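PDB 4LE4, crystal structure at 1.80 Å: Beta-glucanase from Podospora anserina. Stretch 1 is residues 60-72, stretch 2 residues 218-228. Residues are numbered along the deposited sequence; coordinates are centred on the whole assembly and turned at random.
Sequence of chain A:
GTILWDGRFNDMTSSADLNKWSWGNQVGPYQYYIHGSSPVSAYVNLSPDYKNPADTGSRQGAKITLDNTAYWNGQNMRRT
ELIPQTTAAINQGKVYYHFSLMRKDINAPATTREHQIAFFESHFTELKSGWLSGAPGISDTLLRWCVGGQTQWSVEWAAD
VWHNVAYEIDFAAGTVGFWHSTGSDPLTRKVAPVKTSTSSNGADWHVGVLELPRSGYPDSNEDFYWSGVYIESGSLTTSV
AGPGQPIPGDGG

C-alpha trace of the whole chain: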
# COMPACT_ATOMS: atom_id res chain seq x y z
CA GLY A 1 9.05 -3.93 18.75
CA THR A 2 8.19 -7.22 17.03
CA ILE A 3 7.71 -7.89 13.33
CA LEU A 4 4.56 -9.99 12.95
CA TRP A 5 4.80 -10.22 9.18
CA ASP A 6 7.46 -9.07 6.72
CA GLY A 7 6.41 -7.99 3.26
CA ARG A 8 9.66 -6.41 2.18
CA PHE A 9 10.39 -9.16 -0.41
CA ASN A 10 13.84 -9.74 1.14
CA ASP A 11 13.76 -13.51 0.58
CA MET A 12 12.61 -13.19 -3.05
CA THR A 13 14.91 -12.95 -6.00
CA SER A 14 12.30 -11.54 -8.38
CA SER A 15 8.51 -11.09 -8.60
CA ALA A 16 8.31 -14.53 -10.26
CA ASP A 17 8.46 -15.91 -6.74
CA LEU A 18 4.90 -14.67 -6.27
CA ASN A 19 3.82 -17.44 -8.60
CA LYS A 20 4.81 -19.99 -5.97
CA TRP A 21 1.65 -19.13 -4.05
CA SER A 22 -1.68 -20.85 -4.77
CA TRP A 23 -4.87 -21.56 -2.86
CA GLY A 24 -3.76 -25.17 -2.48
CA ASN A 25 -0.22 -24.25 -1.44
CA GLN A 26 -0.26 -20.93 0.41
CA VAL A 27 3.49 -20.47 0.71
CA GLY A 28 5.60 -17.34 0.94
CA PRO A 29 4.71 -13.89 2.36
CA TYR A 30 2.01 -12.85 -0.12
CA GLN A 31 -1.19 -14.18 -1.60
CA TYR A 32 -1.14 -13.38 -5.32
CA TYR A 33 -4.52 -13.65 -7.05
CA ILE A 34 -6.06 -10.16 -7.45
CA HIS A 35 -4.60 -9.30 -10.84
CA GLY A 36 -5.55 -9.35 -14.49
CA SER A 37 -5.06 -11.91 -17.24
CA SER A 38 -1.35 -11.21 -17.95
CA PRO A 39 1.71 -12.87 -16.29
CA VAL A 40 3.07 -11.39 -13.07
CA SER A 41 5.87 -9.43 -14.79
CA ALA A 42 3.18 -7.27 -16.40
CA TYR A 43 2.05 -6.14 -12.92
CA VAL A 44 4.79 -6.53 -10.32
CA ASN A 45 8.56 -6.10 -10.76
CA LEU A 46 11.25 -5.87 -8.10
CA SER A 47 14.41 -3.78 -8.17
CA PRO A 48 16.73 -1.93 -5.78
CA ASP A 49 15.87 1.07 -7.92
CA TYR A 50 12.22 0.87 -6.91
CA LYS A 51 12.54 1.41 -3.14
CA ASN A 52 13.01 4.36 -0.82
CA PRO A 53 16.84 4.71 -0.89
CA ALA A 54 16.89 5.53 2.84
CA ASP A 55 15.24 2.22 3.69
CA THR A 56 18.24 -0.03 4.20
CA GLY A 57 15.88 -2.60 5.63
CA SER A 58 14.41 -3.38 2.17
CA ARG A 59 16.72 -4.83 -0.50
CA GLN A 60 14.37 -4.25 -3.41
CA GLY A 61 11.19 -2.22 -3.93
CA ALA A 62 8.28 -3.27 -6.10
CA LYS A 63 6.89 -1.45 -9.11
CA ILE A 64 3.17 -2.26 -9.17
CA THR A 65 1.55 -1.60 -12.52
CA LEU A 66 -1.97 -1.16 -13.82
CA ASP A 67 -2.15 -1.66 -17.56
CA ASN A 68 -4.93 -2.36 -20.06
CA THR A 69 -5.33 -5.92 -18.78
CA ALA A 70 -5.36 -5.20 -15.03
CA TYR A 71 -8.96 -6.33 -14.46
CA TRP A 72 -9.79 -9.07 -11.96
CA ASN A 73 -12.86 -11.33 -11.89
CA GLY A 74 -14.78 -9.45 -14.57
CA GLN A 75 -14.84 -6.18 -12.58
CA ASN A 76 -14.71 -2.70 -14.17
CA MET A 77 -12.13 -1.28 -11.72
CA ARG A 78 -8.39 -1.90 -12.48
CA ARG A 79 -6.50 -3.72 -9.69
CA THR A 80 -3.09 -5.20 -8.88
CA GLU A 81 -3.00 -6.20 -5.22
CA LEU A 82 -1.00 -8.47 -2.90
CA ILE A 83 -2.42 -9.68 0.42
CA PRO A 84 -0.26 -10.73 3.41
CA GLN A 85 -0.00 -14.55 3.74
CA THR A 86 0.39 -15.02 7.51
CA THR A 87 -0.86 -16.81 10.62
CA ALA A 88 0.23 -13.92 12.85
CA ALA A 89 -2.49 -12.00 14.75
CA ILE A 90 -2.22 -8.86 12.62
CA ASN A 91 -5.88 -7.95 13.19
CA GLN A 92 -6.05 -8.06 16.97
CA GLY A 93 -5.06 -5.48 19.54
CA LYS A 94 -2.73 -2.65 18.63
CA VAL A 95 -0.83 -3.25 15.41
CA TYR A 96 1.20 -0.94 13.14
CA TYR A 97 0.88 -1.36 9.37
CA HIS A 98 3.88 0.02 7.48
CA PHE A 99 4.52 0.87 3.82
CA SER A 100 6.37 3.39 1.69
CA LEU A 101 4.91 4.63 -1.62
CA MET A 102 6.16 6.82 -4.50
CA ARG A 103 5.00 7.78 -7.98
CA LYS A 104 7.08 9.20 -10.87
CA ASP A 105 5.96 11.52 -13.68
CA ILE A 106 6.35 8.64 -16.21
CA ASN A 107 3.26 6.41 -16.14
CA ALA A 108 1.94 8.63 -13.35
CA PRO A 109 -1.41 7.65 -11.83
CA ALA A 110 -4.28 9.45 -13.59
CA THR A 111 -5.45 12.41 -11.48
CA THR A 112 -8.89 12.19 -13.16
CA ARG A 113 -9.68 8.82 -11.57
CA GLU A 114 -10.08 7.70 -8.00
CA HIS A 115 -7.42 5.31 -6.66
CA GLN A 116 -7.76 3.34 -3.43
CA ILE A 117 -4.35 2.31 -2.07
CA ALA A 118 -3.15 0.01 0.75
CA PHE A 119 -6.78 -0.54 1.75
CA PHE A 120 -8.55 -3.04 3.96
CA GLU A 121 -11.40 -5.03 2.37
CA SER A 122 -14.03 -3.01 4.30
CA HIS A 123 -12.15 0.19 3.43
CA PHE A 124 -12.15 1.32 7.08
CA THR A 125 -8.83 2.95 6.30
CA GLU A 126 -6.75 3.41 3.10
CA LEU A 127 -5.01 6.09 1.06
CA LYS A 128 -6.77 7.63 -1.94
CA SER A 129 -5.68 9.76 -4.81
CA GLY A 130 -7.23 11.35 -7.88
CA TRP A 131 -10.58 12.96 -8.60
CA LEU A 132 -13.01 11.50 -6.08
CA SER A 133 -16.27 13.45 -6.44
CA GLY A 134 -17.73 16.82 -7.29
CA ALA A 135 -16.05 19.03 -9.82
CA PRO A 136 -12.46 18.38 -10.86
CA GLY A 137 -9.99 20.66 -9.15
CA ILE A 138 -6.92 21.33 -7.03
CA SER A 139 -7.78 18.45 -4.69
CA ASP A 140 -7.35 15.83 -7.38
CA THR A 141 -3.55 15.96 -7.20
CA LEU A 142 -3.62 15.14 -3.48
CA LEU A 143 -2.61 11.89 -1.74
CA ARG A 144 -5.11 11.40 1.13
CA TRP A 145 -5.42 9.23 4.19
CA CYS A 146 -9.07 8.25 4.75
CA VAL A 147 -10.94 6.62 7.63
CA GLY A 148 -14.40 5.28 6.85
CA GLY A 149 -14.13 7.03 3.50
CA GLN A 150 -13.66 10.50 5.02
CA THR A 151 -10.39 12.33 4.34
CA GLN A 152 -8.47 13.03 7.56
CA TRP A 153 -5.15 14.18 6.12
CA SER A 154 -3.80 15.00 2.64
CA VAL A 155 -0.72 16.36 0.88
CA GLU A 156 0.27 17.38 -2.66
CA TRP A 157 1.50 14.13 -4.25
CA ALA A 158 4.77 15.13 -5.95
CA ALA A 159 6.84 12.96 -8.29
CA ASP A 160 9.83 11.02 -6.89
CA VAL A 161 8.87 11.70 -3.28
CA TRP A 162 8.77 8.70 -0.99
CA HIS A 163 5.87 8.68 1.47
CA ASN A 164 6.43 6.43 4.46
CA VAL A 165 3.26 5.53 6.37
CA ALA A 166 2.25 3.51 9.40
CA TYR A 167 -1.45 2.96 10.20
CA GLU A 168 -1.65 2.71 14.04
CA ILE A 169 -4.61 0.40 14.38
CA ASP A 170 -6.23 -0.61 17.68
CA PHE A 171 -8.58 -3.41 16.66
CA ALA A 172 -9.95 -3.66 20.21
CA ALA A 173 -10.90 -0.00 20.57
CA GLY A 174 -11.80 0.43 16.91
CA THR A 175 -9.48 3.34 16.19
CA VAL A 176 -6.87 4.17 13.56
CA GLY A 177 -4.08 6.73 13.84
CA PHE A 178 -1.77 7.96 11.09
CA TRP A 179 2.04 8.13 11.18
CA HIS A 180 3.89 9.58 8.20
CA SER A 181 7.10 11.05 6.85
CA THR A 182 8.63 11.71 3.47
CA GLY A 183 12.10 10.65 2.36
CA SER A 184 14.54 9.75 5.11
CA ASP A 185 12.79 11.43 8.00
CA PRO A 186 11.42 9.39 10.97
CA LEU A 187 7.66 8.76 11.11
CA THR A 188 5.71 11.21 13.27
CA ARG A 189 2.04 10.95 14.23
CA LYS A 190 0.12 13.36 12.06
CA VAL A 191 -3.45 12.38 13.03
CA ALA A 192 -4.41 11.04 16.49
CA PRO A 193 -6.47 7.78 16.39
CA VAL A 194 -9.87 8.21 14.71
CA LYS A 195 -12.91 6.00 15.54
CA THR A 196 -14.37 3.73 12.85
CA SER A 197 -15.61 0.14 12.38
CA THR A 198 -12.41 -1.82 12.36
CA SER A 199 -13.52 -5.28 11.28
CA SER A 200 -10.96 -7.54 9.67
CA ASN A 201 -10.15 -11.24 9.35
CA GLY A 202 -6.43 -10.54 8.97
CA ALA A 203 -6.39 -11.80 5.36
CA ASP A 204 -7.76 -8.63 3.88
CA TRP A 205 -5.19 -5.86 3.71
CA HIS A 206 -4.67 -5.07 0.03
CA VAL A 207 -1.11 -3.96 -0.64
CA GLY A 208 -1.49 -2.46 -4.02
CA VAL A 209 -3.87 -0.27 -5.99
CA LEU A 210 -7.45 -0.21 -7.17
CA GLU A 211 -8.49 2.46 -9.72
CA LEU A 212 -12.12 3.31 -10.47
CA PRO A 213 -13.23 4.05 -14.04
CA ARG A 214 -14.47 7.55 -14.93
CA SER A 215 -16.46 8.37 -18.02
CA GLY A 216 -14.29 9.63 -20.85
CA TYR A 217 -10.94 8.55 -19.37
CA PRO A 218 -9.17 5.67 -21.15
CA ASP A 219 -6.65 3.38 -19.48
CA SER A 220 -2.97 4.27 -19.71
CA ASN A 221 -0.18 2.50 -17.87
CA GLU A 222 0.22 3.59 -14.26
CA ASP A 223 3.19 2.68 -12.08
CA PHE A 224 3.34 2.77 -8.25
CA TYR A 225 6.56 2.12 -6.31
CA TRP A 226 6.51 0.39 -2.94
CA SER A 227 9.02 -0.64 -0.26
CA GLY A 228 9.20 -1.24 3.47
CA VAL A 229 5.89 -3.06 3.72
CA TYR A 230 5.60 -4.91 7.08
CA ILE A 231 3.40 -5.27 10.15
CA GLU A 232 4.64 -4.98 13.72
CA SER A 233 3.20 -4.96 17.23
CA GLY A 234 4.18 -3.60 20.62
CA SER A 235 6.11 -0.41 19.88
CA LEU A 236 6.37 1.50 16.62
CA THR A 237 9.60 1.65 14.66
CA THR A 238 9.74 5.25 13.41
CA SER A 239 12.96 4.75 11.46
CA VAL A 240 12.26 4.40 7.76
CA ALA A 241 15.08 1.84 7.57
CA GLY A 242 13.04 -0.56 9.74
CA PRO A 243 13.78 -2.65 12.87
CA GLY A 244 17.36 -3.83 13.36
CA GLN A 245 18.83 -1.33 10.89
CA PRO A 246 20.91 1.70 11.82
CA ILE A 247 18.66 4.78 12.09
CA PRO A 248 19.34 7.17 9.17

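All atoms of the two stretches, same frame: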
# COMPACT_ATOMS: atom_id res chain seq x y z
N GLN A 60 14.95 -4.65 -2.15
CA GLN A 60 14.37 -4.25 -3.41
C GLN A 60 12.98 -3.64 -3.15
O GLN A 60 12.36 -3.97 -2.16
CB GLN A 60 14.19 -5.46 -4.30
CG GLN A 60 15.45 -6.13 -4.81
CD GLN A 60 15.15 -7.11 -5.90
OE1 GLN A 60 14.77 -8.27 -5.64
NE2 GLN A 60 15.32 -6.66 -7.14
N GLY A 61 12.53 -2.78 -4.04
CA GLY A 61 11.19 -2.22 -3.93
C GLY A 61 10.40 -2.89 -5.04
O GLY A 61 10.96 -3.59 -5.89
N ALA A 62 9.10 -2.67 -5.08
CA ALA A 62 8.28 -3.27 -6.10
C ALA A 62 7.58 -2.21 -6.94
O ALA A 62 7.00 -1.26 -6.40
CB ALA A 62 7.24 -4.19 -5.46
N LYS A 63 7.66 -2.35 -8.26
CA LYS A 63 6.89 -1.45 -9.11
C LYS A 63 5.61 -2.24 -9.36
O LYS A 63 5.65 -3.37 -9.85
CB LYS A 63 7.60 -1.20 -10.45
CG LYS A 63 6.75 -0.33 -11.39
CD LYS A 63 7.59 0.11 -12.60
CE LYS A 63 8.04 -1.04 -13.41
NZ LYS A 63 8.76 -0.50 -14.63
N ILE A 64 4.47 -1.65 -8.97
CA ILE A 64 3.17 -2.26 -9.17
C ILE A 64 2.53 -1.47 -10.30
O ILE A 64 2.47 -0.24 -10.27
CB ILE A 64 2.33 -2.22 -7.85
CG1 ILE A 64 2.93 -3.25 -6.89
CG2 ILE A 64 0.87 -2.58 -8.14
CD1 ILE A 64 2.25 -3.36 -5.53
N THR A 65 2.10 -2.20 -11.31
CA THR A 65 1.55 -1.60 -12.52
C THR A 65 0.11 -1.94 -12.88
O THR A 65 -0.31 -3.08 -12.77
CB THR A 65 2.43 -2.05 -13.72
OG1 THR A 65 3.76 -1.54 -13.53
CG2 THR A 65 1.86 -1.56 -15.04
N LEU A 66 -0.62 -0.93 -13.33
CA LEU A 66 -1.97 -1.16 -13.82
C LEU A 66 -1.80 -0.91 -15.30
O LEU A 66 -1.27 0.14 -15.71
CB LEU A 66 -2.95 -0.12 -13.30
CG LEU A 66 -3.21 -0.12 -11.80
CD1 LEU A 66 -4.21 1.02 -11.42
CD2 LEU A 66 -3.80 -1.47 -11.45
N ASP A 67 -2.22 -1.87 -16.12
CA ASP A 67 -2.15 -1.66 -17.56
C ASP A 67 -3.51 -1.98 -18.15
O ASP A 67 -4.46 -2.10 -17.40
CB ASP A 67 -1.03 -2.51 -18.20
CG ASP A 67 -1.30 -4.02 -18.19
OD1 ASP A 67 -2.42 -4.47 -17.88
OD2 ASP A 67 -0.35 -4.77 -18.52
N ASN A 68 -3.62 -2.12 -19.47
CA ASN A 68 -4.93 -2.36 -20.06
C ASN A 68 -5.58 -3.68 -19.70
O ASN A 68 -6.78 -3.86 -19.91
CB ASN A 68 -4.89 -2.24 -21.58
CG ASN A 68 -4.53 -0.84 -22.03
OD1 ASN A 68 -5.06 0.16 -21.53
ND2 ASN A 68 -3.61 -0.76 -23.00
N THR A 69 -4.80 -4.60 -19.13
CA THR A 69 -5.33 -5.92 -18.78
C THR A 69 -5.53 -6.14 -17.27
O THR A 69 -5.89 -7.23 -16.84
CB THR A 69 -4.37 -7.02 -19.23
OG1 THR A 69 -3.18 -6.94 -18.43
CG2 THR A 69 -3.95 -6.78 -20.70
N ALA A 70 -5.28 -5.10 -16.49
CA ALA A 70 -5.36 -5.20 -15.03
C ALA A 70 -6.78 -5.22 -14.47
O ALA A 70 -7.12 -4.41 -13.61
CB ALA A 70 -4.56 -4.07 -14.40
N TYR A 71 -7.58 -6.19 -14.92
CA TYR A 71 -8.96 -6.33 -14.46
C TYR A 71 -9.11 -7.72 -13.88
O TYR A 71 -8.77 -8.71 -14.53
CB TYR A 71 -9.93 -6.14 -15.63
CG TYR A 71 -10.01 -4.71 -16.09
CD1 TYR A 71 -10.91 -3.82 -15.50
CD2 TYR A 71 -9.16 -4.23 -17.08
CE1 TYR A 71 -10.96 -2.50 -15.87
CE2 TYR A 71 -9.19 -2.90 -17.45
CZ TYR A 71 -10.10 -2.04 -16.84
OH TYR A 71 -10.12 -0.71 -17.17
N TRP A 72 -9.63 -7.80 -12.65
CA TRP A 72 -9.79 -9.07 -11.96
C TRP A 72 -11.26 -9.49 -11.84
O TRP A 72 -12.12 -8.68 -11.53
CB TRP A 72 -9.19 -9.00 -10.55
CG TRP A 72 -9.35 -10.25 -9.72
CD1 TRP A 72 -8.81 -11.49 -9.98
CD2 TRP A 72 -10.08 -10.39 -8.49
NE1 TRP A 72 -9.17 -12.38 -8.98
CE2 TRP A 72 -9.95 -11.73 -8.06
CE3 TRP A 72 -10.84 -9.50 -7.71
CZ2 TRP A 72 -10.55 -12.20 -6.89
CZ3 TRP A 72 -11.44 -9.97 -6.54
CH2 TRP A 72 -11.29 -11.31 -6.14
N PRO A 218 -9.71 6.96 -20.75
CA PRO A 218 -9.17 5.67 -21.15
C PRO A 218 -8.00 5.25 -20.29
O PRO A 218 -7.33 6.10 -19.69
CB PRO A 218 -8.74 5.91 -22.59
CG PRO A 218 -8.15 7.27 -22.49
CD PRO A 218 -9.12 8.03 -21.59
N ASP A 219 -7.76 3.93 -20.23
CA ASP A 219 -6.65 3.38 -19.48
C ASP A 219 -5.31 3.74 -20.13
O ASP A 219 -5.18 3.76 -21.37
CB ASP A 219 -6.72 1.84 -19.41
CG ASP A 219 -7.89 1.34 -18.60
OD1 ASP A 219 -8.38 2.10 -17.75
OD2 ASP A 219 -8.31 0.17 -18.81
N SER A 220 -4.33 4.04 -19.29
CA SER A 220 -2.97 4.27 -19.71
C SER A 220 -2.19 3.58 -18.59
O SER A 220 -2.69 3.42 -17.47
CB SER A 220 -2.62 5.76 -19.76
OG SER A 220 -2.78 6.38 -18.49
N ASN A 221 -0.97 3.17 -18.88
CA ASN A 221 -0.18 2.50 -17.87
C ASN A 221 0.11 3.42 -16.71
O ASN A 221 0.44 4.59 -16.88
CB ASN A 221 1.12 1.98 -18.49
CG ASN A 221 0.89 0.73 -19.35
OD1 ASN A 221 -0.23 0.44 -19.74
ND2 ASN A 221 1.96 0.01 -19.64
N GLU A 222 -0.02 2.86 -15.50
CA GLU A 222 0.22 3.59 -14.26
C GLU A 222 1.12 2.75 -13.38
O GLU A 222 0.83 1.58 -13.14
CB GLU A 222 -1.11 3.86 -13.55
CG GLU A 222 -1.99 4.81 -14.35
CD GLU A 222 -3.32 5.09 -13.68
OE1 GLU A 222 -3.39 4.93 -12.44
OE2 GLU A 222 -4.29 5.47 -14.38
N ASP A 223 2.20 3.36 -12.92
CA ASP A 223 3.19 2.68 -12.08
C ASP A 223 3.22 3.26 -10.66
O ASP A 223 3.25 4.48 -10.49
CB ASP A 223 4.60 2.83 -12.67
CG ASP A 223 4.79 2.09 -14.02
OD1 ASP A 223 4.15 1.02 -14.23
OD2 ASP A 223 5.60 2.56 -14.86
N PHE A 224 3.27 2.38 -9.67
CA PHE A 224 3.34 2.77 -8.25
C PHE A 224 4.52 2.02 -7.65
O PHE A 224 4.66 0.84 -7.87
CB PHE A 224 2.05 2.37 -7.55
CG PHE A 224 0.80 2.92 -8.20
CD1 PHE A 224 0.28 2.34 -9.35
CD2 PHE A 224 0.16 4.04 -7.66
CE1 PHE A 224 -0.87 2.86 -9.97
CE2 PHE A 224 -0.99 4.57 -8.26
CZ PHE A 224 -1.50 3.99 -9.40
N TYR A 225 5.35 2.71 -6.88
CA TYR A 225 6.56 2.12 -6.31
C TYR A 225 6.36 1.92 -4.83
O TYR A 225 5.87 2.80 -4.15
CB TYR A 225 7.73 3.05 -6.57
CG TYR A 225 7.93 3.19 -8.06
CD1 TYR A 225 8.79 2.34 -8.75
CD2 TYR A 225 7.18 4.12 -8.80
CE1 TYR A 225 8.92 2.40 -10.14
CE2 TYR A 225 7.29 4.19 -10.19
CZ TYR A 225 8.17 3.32 -10.86
OH TYR A 225 8.33 3.38 -12.24
N TRP A 226 6.74 0.75 -4.35
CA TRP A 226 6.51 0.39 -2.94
C TRP A 226 7.74 -0.23 -2.30
O TRP A 226 8.47 -0.96 -2.96
CB TRP A 226 5.45 -0.71 -2.86
CG TRP A 226 4.10 -0.37 -3.39
CD1 TRP A 226 3.75 -0.17 -4.72
CD2 TRP A 226 2.93 -0.17 -2.62
NE1 TRP A 226 2.42 0.14 -4.80
CE2 TRP A 226 1.88 0.14 -3.53
CE3 TRP A 226 2.65 -0.23 -1.25
CZ2 TRP A 226 0.57 0.39 -3.11
CZ3 TRP A 226 1.33 0.03 -0.83
CH2 TRP A 226 0.32 0.34 -1.76
N SER A 227 7.94 0.03 -1.00
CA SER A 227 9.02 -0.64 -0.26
C SER A 227 8.67 -0.58 1.22
O SER A 227 7.70 0.08 1.60
CB SER A 227 10.39 -0.01 -0.54
OG SER A 227 10.50 1.33 -0.12
N GLY A 228 9.43 -1.30 2.04
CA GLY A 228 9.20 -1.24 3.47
C GLY A 228 7.82 -1.63 3.95
O GLY A 228 7.33 -1.07 4.91
O HOH W 1 10.61 -3.71 -0.08
O HOH W 2 7.45 1.36 -16.34
O HOH W 3 -8.14 -1.57 -20.80
O HOH W 4 -2.93 1.87 -22.89

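How do two segments so far apart in sequence come to lie side by side? Strand 61-66 and strand 222-228 run antiparallel, their directions 155° apart, and they zip together through three hydrogen-bonded pairs: Ala62 with Trp226, Ile64 with Phe224, and Leu66 with Glu222. Each pair exchanges two bonds. Ala62 N gives to Trp226 O at 2.8 Å and Trp226 N to Ala62 O at 2.9 Å; Ile64 N reaches Phe224 O at 2.7 Å and Phe224 N reaches Ile64 O at 2.8 Å; Leu66 N lies 2.9 Å from Glu222 O and Glu222 N 3.0 Å from Leu66 O. Between these rungs, Lys63 faces Tyr225 and Thr65 faces Asp223 as non-hydrogen-bonded pairs, where CA-H...O contacts such as Thr65 CA to Glu222 O at 3.3 Å fill the gaps.

What fills the face that carries Ala62, Ile64 and Leu66? Ile64 and Leu66 pack against the large rings of Trp226 and Phe224, while Glu222 shares the face beside Leu66. Ile64 CD1 sits over the face of the Trp226 five-membered ring, 3.8 Å from its centroid, a CH-pi contact that sets an apolar methyl against the pi cloud. Leu66 CD1 lies 4.1 Å from Phe224 CE1. One cost is visible here: Trp226 NE1 is buried by the contact without a polar partner in the model.

Why is the face bearing Lys63 and Thr65 more polar? Here the side chains meet Asp223, whose carboxylate serves both. Thr65 OG1 donates to Asp223 OD1 at 2.7 Å, closing a short bond across a non-hydrogen-bonded pair. Lys63 NZ and Asp223 OD2 are 4.4 Å apart, too far for a salt bridge, but water 2 spans the gap, accepting from Lys63 NZ at 2.8 Å and donating to Asp223 OD2 at 2.7 Å. The aliphatic part of the lysine also packs against Tyr225, with Lys63 CD 3.4 Å from Tyr225 OH.

What holds the loops together beyond the strands? Stretch 1 makes a type I turn from Asp67 to Ala70, in which Asp67 OD1 accepts from both Thr69 N at 2.7 Å and Thr69 OG1 at 2.6 Å. After the turn, Tyr71 reaches back to Asp219, and Tyr71 OH donates to Asp219 OD2 at 2.6 Å. The same carboxylate oxygen accepts from water 3, 2.6 Å from Asp219 OD2 and 2.8 Å from Asn68 O, so one acidic side chain ties both the turn and the tyrosine to stretch 2.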